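Pyruvate kinase (Pseudomonas aeruginosa, PDB 6QXL) probably catalyses the last step of glycolysis, interconverting phosphoenolpyruvate plus ADP with pyruvate plus ATP, and is a homotetramer that binds magnesium and glucose-6-phosphate. Local coordinates at residues A171-K181 / D201-A212; P343-R351 / M393-P401. All coordinates share one frame; numbering follows the deposited sequence.

The two contacts lie on opposite sides of the chain's centre, about 35 Å apart between their own centres and about 14 Å between nearest atoms, so they do not touch. Contact 1 comes first along the chain and closes before contact 2 opens. It pairs helices 174-185 and 199-211, two of those wrapping the eight-stranded parallel barrel that holds the magnesium site. Contact 2 joins the loop between helices 325-340 and 359-373 to the chain between helix 388-394 and strand 402-406, in the alpha/beta domain that binds glucose-6-phosphate. One contact thus belongs to the packing of the barrel's outer layer, the other to the passage from barrel to alpha/beta domain.

Contact 1 (A171-K181 / D201-A212); sequences ALTDKDKADIK and DMEYARRLLTEA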
loop_
_atom_site.group_PDB
_atom_site.type_symbol
_atom_site.label_atom_id
_atom_site.label_comp_id
_atom_site.label_asym_id
_atom_site.label_seq_id
_atom_site.Cartn_x
_atom_site.Cartn_y
_atom_site.Cartn_z
ATOM N N ALA A 171 27.111 -2.124 -35.675
ATOM C CA ALA A 171 25.651 -2.324 -35.518
ATOM C C ALA A 171 24.981 -2.508 -36.894
ATOM O O ALA A 171 24.179 -3.434 -37.101
ATOM C CB ALA A 171 25.036 -1.194 -34.793
ATOM N N LEU A 172 25.342 -1.637 -37.829
ATOM C CA LEU A 172 24.836 -1.728 -39.207
ATOM C C LEU A 172 25.905 -2.265 -40.138
ATOM O O LEU A 172 26.968 -1.683 -40.304
ATOM C CB LEU A 172 24.296 -0.384 -39.694
ATOM C CG LEU A 172 22.839 -0.174 -39.113
ATOM C CD1 LEU A 172 22.630 -0.215 -37.591
ATOM C CD2 LEU A 172 22.169 1.047 -39.648
ATOM N N THR A 173 25.546 -3.347 -40.813
ATOM C CA THR A 173 26.365 -3.897 -41.890
ATOM C C THR A 173 25.929 -3.299 -43.216
ATOM O O THR A 173 24.955 -2.522 -43.282
ATOM C CB THR A 173 26.215 -5.423 -41.946
ATOM O OG1 THR A 173 24.869 -5.797 -42.303
ATOM C CG2 THR A 173 26.555 -6.029 -40.563
ATOM N N ASP A 174 26.658 -3.630 -44.277
ATOM C CA ASP A 174 26.268 -3.155 -45.611
ATOM C C ASP A 174 24.983 -3.811 -46.075
ATOM O O ASP A 174 24.129 -3.160 -46.665
ATOM C CB ASP A 174 27.402 -3.360 -46.614
ATOM C CG ASP A 174 28.619 -2.464 -46.316
ATOM O OD1 ASP A 174 28.508 -1.428 -45.619
ATOM O OD2 ASP A 174 29.714 -2.803 -46.786
ATOM N N LYS A 175 24.827 -5.094 -45.765
ATOM C CA LYS A 175 23.558 -5.772 -46.014
ATOM C C LYS A 175 22.397 -4.998 -45.366
ATOM O O LYS A 175 21.379 -4.759 -46.013
ATOM C CB LYS A 175 23.596 -7.200 -45.510
ATOM C CG LYS A 175 22.307 -7.962 -45.786
ATOM C CD LYS A 175 22.396 -9.376 -45.197
ATOM C CE LYS A 175 21.262 -10.250 -45.749
ATOM N NZ LYS A 175 19.931 -9.606 -45.597
ATOM N N ASP A 176 22.569 -4.602 -44.110
ATOM C CA ASP A 176 21.499 -3.915 -43.396
ATOM C C ASP A 176 21.131 -2.578 -44.038
ATOM O O ASP A 176 19.947 -2.256 -44.157
ATOM C CB ASP A 176 21.899 -3.700 -41.922
ATOM C CG ASP A 176 22.014 -5.014 -41.145
ATOM O OD1 ASP A 176 21.421 -6.092 -41.586
ATOM O OD2 ASP A 176 22.733 -4.919 -40.086
ATOM N N LYS A 177 22.135 -1.835 -44.482
ATOM C CA LYS A 177 21.883 -0.579 -45.188
ATOM C C LYS A 177 21.051 -0.808 -46.438
ATOM O O LYS A 177 20.130 -0.048 -46.715
ATOM C CB LYS A 177 23.207 0.120 -45.510
ATOM C CG LYS A 177 23.855 0.672 -44.230
ATOM C CD LYS A 177 25.319 1.056 -44.435
ATOM C CE LYS A 177 25.838 1.762 -43.201
ATOM N NZ LYS A 177 27.247 2.186 -43.331
ATOM N N ALA A 178 21.351 -1.880 -47.166
ATOM C CA ALA A 178 20.547 -2.258 -48.332
ATOM C C ALA A 178 19.141 -2.658 -47.938
ATOM O O ALA A 178 18.183 -2.271 -48.605
ATOM C CB ALA A 178 21.222 -3.390 -49.103
ATOM N N ASP A 179 19.021 -3.421 -46.856
ATOM C CA ASP A 179 17.711 -3.870 -46.379
ATOM C C ASP A 179 16.876 -2.710 -45.827
ATOM O O ASP A 179 15.654 -2.736 -45.941
ATOM C CB ASP A 179 17.861 -4.965 -45.333
ATOM C CG ASP A 179 18.473 -6.259 -45.890
ATOM O OD1 ASP A 179 18.200 -6.581 -47.073
ATOM O OD2 ASP A 179 19.187 -6.959 -45.107
ATOM N N ILE A 180 17.521 -1.700 -45.250
ATOM C CA ILE A 180 16.797 -0.512 -44.813
ATOM C C ILE A 180 16.104 0.146 -46.012
ATOM O O ILE A 180 14.932 0.525 -45.939
ATOM C CB ILE A 180 17.707 0.484 -44.067
ATOM C CG1 ILE A 180 17.995 -0.058 -42.656
ATOM C CG2 ILE A 180 17.032 1.826 -43.925
ATOM C CD1 ILE A 180 19.031 0.708 -41.848
ATOM N N LYS A 181 16.831 0.258 -47.114
ATOM C CA LYS A 181 16.268 0.802 -48.361
ATOM C C LYS A 181 15.140 -0.083 -48.869
ATOM O O LYS A 181 14.096 0.405 -49.281
ATOM C CB LYS A 181 17.336 0.980 -49.428
ATOM C CG LYS A 181 18.299 2.111 -49.054
ATOM C CD LYS A 181 19.518 2.221 -49.939
ATOM C CE LYS A 181 20.523 3.161 -49.291
ATOM N NZ LYS A 181 21.430 3.885 -50.234
ATOM N N ASP A 201 23.302 3.523 -31.919
ATOM C CA ASP A 201 23.028 2.498 -32.933
ATOM C C ASP A 201 21.618 2.665 -33.500
ATOM O O ASP A 201 21.405 2.526 -34.720
ATOM C CB ASP A 201 23.223 1.103 -32.389
ATOM C CG ASP A 201 24.650 0.848 -31.875
ATOM O OD1 ASP A 201 25.575 1.556 -32.366
ATOM O OD2 ASP A 201 24.881 -0.042 -31.048
ATOM N N MET A 202 20.663 3.005 -32.633
ATOM C CA MET A 202 19.295 3.219 -33.072
ATOM C C MET A 202 19.114 4.548 -33.803
ATOM O O MET A 202 18.317 4.628 -34.740
ATOM C CB MET A 202 18.317 3.165 -31.886
ATOM C CG MET A 202 18.173 1.810 -31.202
ATOM S SD MET A 202 17.829 0.418 -32.275
ATOM C CE MET A 202 16.189 0.871 -32.856
ATOM N N GLU A 203 19.827 5.585 -33.361
ATOM C CA GLU A 203 19.762 6.884 -34.043
ATOM C C GLU A 203 20.331 6.786 -35.459
ATOM O O GLU A 203 19.762 7.347 -36.397
ATOM C CB GLU A 203 20.494 7.948 -33.250
ATOM C CG GLU A 203 19.709 8.445 -32.054
ATOM C CD GLU A 203 20.598 8.928 -30.905
ATOM O OE1 GLU A 203 21.840 8.980 -31.019
ATOM O OE2 GLU A 203 20.043 9.257 -29.832
ATOM N N TYR A 204 21.436 6.053 -35.604
ATOM C CA TYR A 204 22.014 5.808 -36.911
ATOM C C TYR A 204 21.009 5.108 -37.833
ATOM O O TYR A 204 20.801 5.507 -38.979
ATOM C CB TYR A 204 23.304 4.985 -36.783
ATOM C CG TYR A 204 24.096 4.804 -38.068
ATOM C CD1 TYR A 204 23.976 5.697 -39.156
ATOM C CD2 TYR A 204 25.038 3.781 -38.176
ATOM C CE1 TYR A 204 24.717 5.528 -40.304
ATOM C CE2 TYR A 204 25.797 3.618 -39.328
ATOM C CZ TYR A 204 25.606 4.476 -40.397
ATOM O OH TYR A 204 26.364 4.371 -41.522
ATOM N N ALA A 205 20.366 4.069 -37.318
ATOM C CA ALA A 205 19.379 3.341 -38.113
ATOM C C ALA A 205 18.206 4.237 -38.503
ATOM O O ALA A 205 17.694 4.137 -39.619
ATOM C CB ALA A 205 18.905 2.120 -37.379
ATOM N N ARG A 206 17.813 5.132 -37.596
ATOM C CA ARG A 206 16.719 6.059 -37.870
ATOM C C ARG A 206 17.095 7.052 -38.969
ATOM O O ARG A 206 16.277 7.354 -39.840
ATOM C CB ARG A 206 16.313 6.811 -36.601
ATOM C CG ARG A 206 14.907 7.418 -36.685
ATOM C CD ARG A 206 14.524 8.114 -35.398
ATOM N NE ARG A 206 14.168 7.203 -34.299
ATOM C CZ ARG A 206 13.003 6.547 -34.184
ATOM N NH1 ARG A 206 12.066 6.643 -35.121
ATOM N NH2 ARG A 206 12.768 5.776 -33.141
ATOM N N ARG A 207 18.336 7.538 -38.924
ATOM C CA ARG A 207 18.861 8.426 -39.956
ATOM C C ARG A 207 18.748 7.768 -41.322
ATOM O O ARG A 207 18.114 8.311 -42.225
ATOM C CB ARG A 207 20.321 8.753 -39.641
ATOM C CG ARG A 207 20.882 10.024 -40.211
ATOM C CD ARG A 207 21.946 10.673 -39.301
ATOM N NE ARG A 207 22.922 9.775 -38.656
ATOM C CZ ARG A 207 23.104 9.636 -37.325
ATOM N NH1 ARG A 207 22.432 10.358 -36.420
ATOM N NH2 ARG A 207 24.072 8.860 -36.856
ATOM N N LEU A 208 19.304 6.565 -41.446
ATOM C CA LEU A 208 19.290 5.839 -42.714
ATOM C C LEU A 208 17.876 5.578 -43.203
ATOM O O LEU A 208 17.605 5.636 -44.403
ATOM C CB LEU A 208 20.069 4.544 -42.605
ATOM C CG LEU A 208 21.561 4.705 -42.227
ATOM C CD1 LEU A 208 22.197 3.345 -41.989
ATOM C CD2 LEU A 208 22.302 5.501 -43.312
ATOM N N LEU A 209 16.966 5.289 -42.281
ATOM C CA LEU A 209 15.598 4.995 -42.678
ATOM C C LEU A 209 14.899 6.252 -43.202
ATOM O O LEU A 209 14.186 6.190 -44.214
ATOM C CB LEU A 209 14.817 4.352 -41.541
ATOM C CG LEU A 209 13.391 3.921 -41.950
ATOM C CD1 LEU A 209 13.447 2.659 -42.809
ATOM C CD2 LEU A 209 12.448 3.732 -40.767
ATOM N N THR A 210 15.064 7.367 -42.508
ATOM C CA THR A 210 14.462 8.624 -42.977
ATOM C C THR A 210 15.100 9.077 -44.294
ATOM O O THR A 210 14.387 9.436 -45.229
ATOM C CB THR A 210 14.547 9.748 -41.937
ATOM O OG1 THR A 210 15.840 9.804 -41.400
ATOM C CG2 THR A 210 13.568 9.452 -40.763
ATOM N N GLU A 211 16.426 9.009 -44.378
ATOM C CA GLU A 211 17.150 9.279 -45.645
ATOM C C GLU A 211 16.589 8.480 -46.821
ATOM O O GLU A 211 16.496 8.990 -47.908
ATOM C CB GLU A 211 18.659 9.034 -45.503
ATOM C CG GLU A 211 19.395 10.179 -44.768
ATOM C CD GLU A 211 20.870 9.896 -44.453
ATOM O OE1 GLU A 211 21.411 10.483 -43.486
ATOM O OE2 GLU A 211 21.473 9.020 -45.102
ATOM N N ALA A 212 16.168 7.246 -46.590
ATOM C CA ALA A 212 15.540 6.447 -47.647
ATOM C C ALA A 212 14.048 6.693 -47.787
ATOM O O ALA A 212 13.386 6.001 -48.549
ATOM C CB ALA A 212 15.794 4.966 -47.415
#
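Leu-172 and Leu-208 meet tip to tip, CD2 of the first against CD1 of the second. The same CD2 of Leu-172 rests 3.9 Å from Ala-205 CA, where a small alanine lets a branched side chain come down on the helix backbone. Further along, Ile-180 crosses Leu-208 at about a right angle. Its chi1 of -75° sets CG1 beside the backbone N and turns CG2 to within 3.7 Å of Leu-209 CA; a branch at CB suits such close backbone packing. At the edge of this apolar patch, Lys-177 passes Leu-208 CD1 with its extended aliphatic chain and carries NZ to a 3.0 Å hydrogen bond with Tyr-204 OH, which keeps the charge to one side.

Behind this layer, Thr-173 is the N-cap of helix 174-185 and forms a capping box with Asp-176. Its short hydroxyl suits the place: OG1 accepts from Asp-176 N at 3.2 Å, satisfying a first-turn N-H, and a weak return bond runs from Thr-173 N to Asp-176 OD2. The two helix segments cross at -44° with their axes 9.4 Å apart, as neighbours on the outside of this TIM barrel. Helix 199-211 turns Met-202 and Ala-205 onto strand 190-193, and Met-202 also touches strand 217-222.

Contact 2 (P343-R351 / M393-P401); sequences PTSQKSSHR and MSRIRSSVP
Ser-348 OG, 3.4 Å from Ile-396 CG2 across the contact, is gripped by two polar groups. It accepts from His-350 N at 2.9 Å and 150°, closing an ST turn, and is hydrogen-bonded to a water that accepts from Arg-397 N. Serine suits this place because its short hydroxyl can bond its own backbone and still reach that water.

Thr-344 O receives Arg-397 NE at 3.0 Å, with an N-H...O angle of 156°. The oxygen lies at the edge of the guanidinium group, near its plane, though the donor is tilted from the carbonyl plane. A second water in that guanidinium plane accepts from Arg-397 NH2 and is hydrogen-bonded to Thr-344 OG1, which also bonds to His-342. Arginine suits this place: its aliphatic part, with CD 3.3 Å from Lys-347 O, runs along the loop before the polar end turns to the carbonyl.

Ser-398 OG makes another ST turn, accepting from Val-400 N. Asn-372 of helix 359-373 holds that hydroxyl too, Tyr-309 OH joins the segments by bonding to both Ser-345 O and Ser-398 N, and His-350 O is hydrogen-bonded to Tyr-369 OH of a second subunit.

Ile-396 supplies the apolar part, its two methyl groups serving different neighbours. CG2 also meets the His-350 ring. Arg-351 lies beside Arg-395, whose salt-bridge partner is Asp-311; the two guanidinium planes stand 83° apart. Ile-396 CD1 lies over one face of the Arg-351 guanidinium, 3.9 Å from its NE.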
loop_
_atom_site.group_PDB
_atom_site.type_symbol
_atom_site.label_atom_id
_atom_site.label_comp_id
_atom_site.label_asym_id
_atom_site.label_seq_id
_atom_site.Cartn_x
_atom_site.Cartn_y
_atom_site.Cartn_z
ATOM N N PRO A 343 -7.488 -11.280 -12.911
ATOM C CA PRO A 343 -7.730 -9.946 -12.334
ATOM C C PRO A 343 -6.602 -8.918 -12.475
ATOM O O PRO A 343 -6.889 -7.733 -12.617
ATOM C CB PRO A 343 -8.007 -10.248 -10.856
ATOM C CG PRO A 343 -8.548 -11.635 -10.862
ATOM C CD PRO A 343 -7.787 -12.346 -11.937
ATOM N N THR A 344 -5.353 -9.355 -12.466
ATOM C CA THR A 344 -4.222 -8.422 -12.635
ATOM C C THR A 344 -4.116 -7.823 -14.055
ATOM O O THR A 344 -3.437 -6.814 -14.240
ATOM C CB THR A 344 -2.874 -9.068 -12.261
ATOM O OG1 THR A 344 -2.617 -10.155 -13.144
ATOM C CG2 THR A 344 -2.875 -9.551 -10.810
ATOM N N SER A 345 -4.771 -8.435 -15.042
ATOM C CA SER A 345 -4.766 -7.889 -16.412
ATOM C C SER A 345 -5.618 -6.625 -16.598
ATOM O O SER A 345 -5.416 -5.902 -17.555
ATOM C CB SER A 345 -5.158 -8.967 -17.445
ATOM O OG SER A 345 -4.023 -9.794 -17.725
ATOM N N GLN A 346 -6.517 -6.345 -15.664
ATOM C CA GLN A 346 -7.506 -5.266 -15.801
ATOM C C GLN A 346 -7.402 -4.154 -14.744
ATOM O O GLN A 346 -8.052 -3.137 -14.909
ATOM C CB GLN A 346 -8.913 -5.887 -15.778
ATOM C CG GLN A 346 -8.950 -7.329 -16.300
ATOM C CD GLN A 346 -10.314 -7.970 -16.191
ATOM O OE1 GLN A 346 -11.254 -7.390 -15.621
ATOM N NE2 GLN A 346 -10.399 -9.232 -16.628
ATOM N N LYS A 347 -6.590 -4.320 -13.704
ATOM C CA LYS A 347 -6.487 -3.339 -12.615
ATOM C C LYS A 347 -5.185 -2.554 -12.711
ATOM O O LYS A 347 -4.117 -3.149 -12.905
ATOM C CB LYS A 347 -6.589 -4.028 -11.245
ATOM C CG LYS A 347 -7.904 -4.746 -11.008
ATOM C CD LYS A 347 -7.861 -5.507 -9.673
ATOM C CE LYS A 347 -8.891 -6.630 -9.563
ATOM N NZ LYS A 347 -8.699 -7.264 -8.240
ATOM N N SER A 348 -5.274 -1.233 -12.585
ATOM C CA SER A 348 -4.129 -0.332 -12.734
ATOM C C SER A 348 -3.997 0.590 -11.506
ATOM O O SER A 348 -4.986 0.938 -10.863
ATOM C CB SER A 348 -4.266 0.498 -14.037
ATOM O OG SER A 348 -3.219 1.431 -14.174
ATOM N N SER A 349 -2.759 0.955 -11.191
ATOM C CA SER A 349 -2.478 2.026 -10.231
ATOM C C SER A 349 -2.558 3.446 -10.863
ATOM O O SER A 349 -2.514 4.446 -10.155
ATOM C CB SER A 349 -1.101 1.824 -9.607
ATOM O OG SER A 349 -0.064 2.012 -10.579
ATOM N N HIS A 350 -2.658 3.512 -12.195
ATOM C CA HIS A 350 -2.893 4.752 -12.930
ATOM C C HIS A 350 -1.828 5.829 -12.771
ATOM O O HIS A 350 -2.114 7.027 -12.835
ATOM C CB HIS A 350 -4.302 5.320 -12.710
ATOM C CG HIS A 350 -5.392 4.413 -13.188
ATOM N ND1 HIS A 350 -5.828 4.323 -14.502
ATOM C CD2 HIS A 350 -6.082 3.484 -12.501
ATOM C CE1 HIS A 350 -6.741 3.399 -14.579
ATOM N NE2 HIS A 350 -6.952 2.872 -13.390
ATOM N N ARG A 351 -0.590 5.371 -12.562
ATOM C CA ARG A 351 0.561 6.247 -12.399
ATOM C C ARG A 351 0.372 7.319 -11.313
ATOM O O ARG A 351 0.871 8.438 -11.448
ATOM C CB ARG A 351 0.933 6.852 -13.763
ATOM C CG ARG A 351 1.276 5.786 -14.802
ATOM C CD ARG A 351 1.654 6.388 -16.140
ATOM N NE ARG A 351 2.291 5.405 -17.033
ATOM C CZ ARG A 351 2.731 5.668 -18.258
ATOM N NH1 ARG A 351 2.597 6.896 -18.780
ATOM N NH2 ARG A 351 3.327 4.717 -18.971
ATOM N N MET A 393 -2.710 5.428 -24.197
ATOM C CA MET A 393 -3.818 4.750 -23.533
ATOM C C MET A 393 -3.461 3.296 -23.212
ATOM O O MET A 393 -3.725 2.817 -22.111
ATOM C CB MET A 393 -5.090 4.789 -24.373
ATOM C CG MET A 393 -5.659 6.183 -24.596
ATOM S SD MET A 393 -7.169 6.083 -25.554
ATOM C CE MET A 393 -7.695 7.783 -25.523
ATOM N N SER A 394 -2.814 2.619 -24.157
ATOM C CA SER A 394 -2.591 1.187 -24.040
ATOM C C SER A 394 -1.407 0.816 -23.141
ATOM O O SER A 394 -1.204 -0.358 -22.868
ATOM C CB SER A 394 -2.440 0.580 -25.431
ATOM O OG SER A 394 -1.348 1.143 -26.114
ATOM N N ARG A 395 -0.649 1.810 -22.668
ATOM C CA ARG A 395 0.326 1.573 -21.604
ATOM C C ARG A 395 -0.309 1.301 -20.242
ATOM O O ARG A 395 0.365 0.858 -19.348
ATOM C CB ARG A 395 1.278 2.749 -21.430
ATOM C CG ARG A 395 2.036 3.235 -22.649
ATOM C CD ARG A 395 2.742 2.152 -23.406
ATOM N NE ARG A 395 1.800 1.410 -24.244
ATOM C CZ ARG A 395 2.047 0.229 -24.780
ATOM N NH1 ARG A 395 3.215 -0.381 -24.573
ATOM N NH2 ARG A 395 1.100 -0.356 -25.495
ATOM N N ILE A 396 -1.594 1.564 -20.085
ATOM C CA ILE A 396 -2.260 1.433 -18.800
ATOM C C ILE A 396 -3.040 0.139 -18.773
ATOM O O ILE A 396 -3.784 -0.164 -19.698
ATOM C CB ILE A 396 -3.216 2.628 -18.580
ATOM C CG1 ILE A 396 -2.454 3.945 -18.632
ATOM C CG2 ILE A 396 -3.942 2.517 -17.271
ATOM C CD1 ILE A 396 -1.326 4.025 -17.645
ATOM N N ARG A 397 -2.895 -0.613 -17.694
ATOM C CA ARG A 397 -3.612 -1.871 -17.587
ATOM C C ARG A 397 -5.090 -1.601 -17.619
ATOM O O ARG A 397 -5.569 -0.734 -16.896
ATOM C CB ARG A 397 -3.271 -2.609 -16.306
ATOM C CG ARG A 397 -1.883 -3.234 -16.272
ATOM C CD ARG A 397 -1.556 -3.716 -14.859
ATOM N NE ARG A 397 -1.012 -5.087 -14.878
ATOM C CZ ARG A 397 0.264 -5.377 -14.986
ATOM N NH1 ARG A 397 1.195 -4.424 -15.058
ATOM N NH2 ARG A 397 0.626 -6.634 -15.045
ATOM N N SER A 398 -5.807 -2.337 -18.456
ATOM C CA SER A 398 -7.247 -2.233 -18.544
ATOM C C SER A 398 -7.792 -3.404 -19.332
ATOM O O SER A 398 -7.052 -4.107 -20.003
ATOM C CB SER A 398 -7.628 -0.924 -19.259
ATOM O OG SER A 398 -9.033 -0.839 -19.477
ATOM N N SER A 399 -9.094 -3.616 -19.264
ATOM C CA SER A 399 -9.747 -4.521 -20.210
ATOM C C SER A 399 -10.736 -3.815 -21.161
ATOM O O SER A 399 -11.441 -4.480 -21.909
ATOM C CB SER A 399 -10.445 -5.629 -19.434
ATOM O OG SER A 399 -11.411 -5.082 -18.591
ATOM N N VAL A 400 -10.760 -2.482 -21.160
ATOM C CA VAL A 400 -11.667 -1.743 -22.025
ATOM C C VAL A 400 -11.101 -1.688 -23.451
ATOM O O VAL A 400 -9.920 -1.390 -23.626
ATOM C CB VAL A 400 -11.891 -0.307 -21.509
ATOM C CG1 VAL A 400 -10.682 0.616 -21.770
ATOM C CG2 VAL A 400 -13.129 0.294 -22.179
ATOM N N PRO A 401 -11.925 -1.969 -24.473
ATOM C CA PRO A 401 -11.434 -1.857 -25.856
ATOM C C PRO A 401 -11.070 -0.447 -26.263
ATOM O O PRO A 401 -11.850 0.477 -26.050
ATOM C CB PRO A 401 -12.616 -2.344 -26.677
ATOM C CG PRO A 401 -13.449 -3.154 -25.752
ATOM C CD PRO A 401 -13.259 -2.586 -24.400
HETATM O O HOH W 1 -1.442 -9.037 -15.407
HETATM O O HOH W 2 -0.817 -0.026 -15.491
#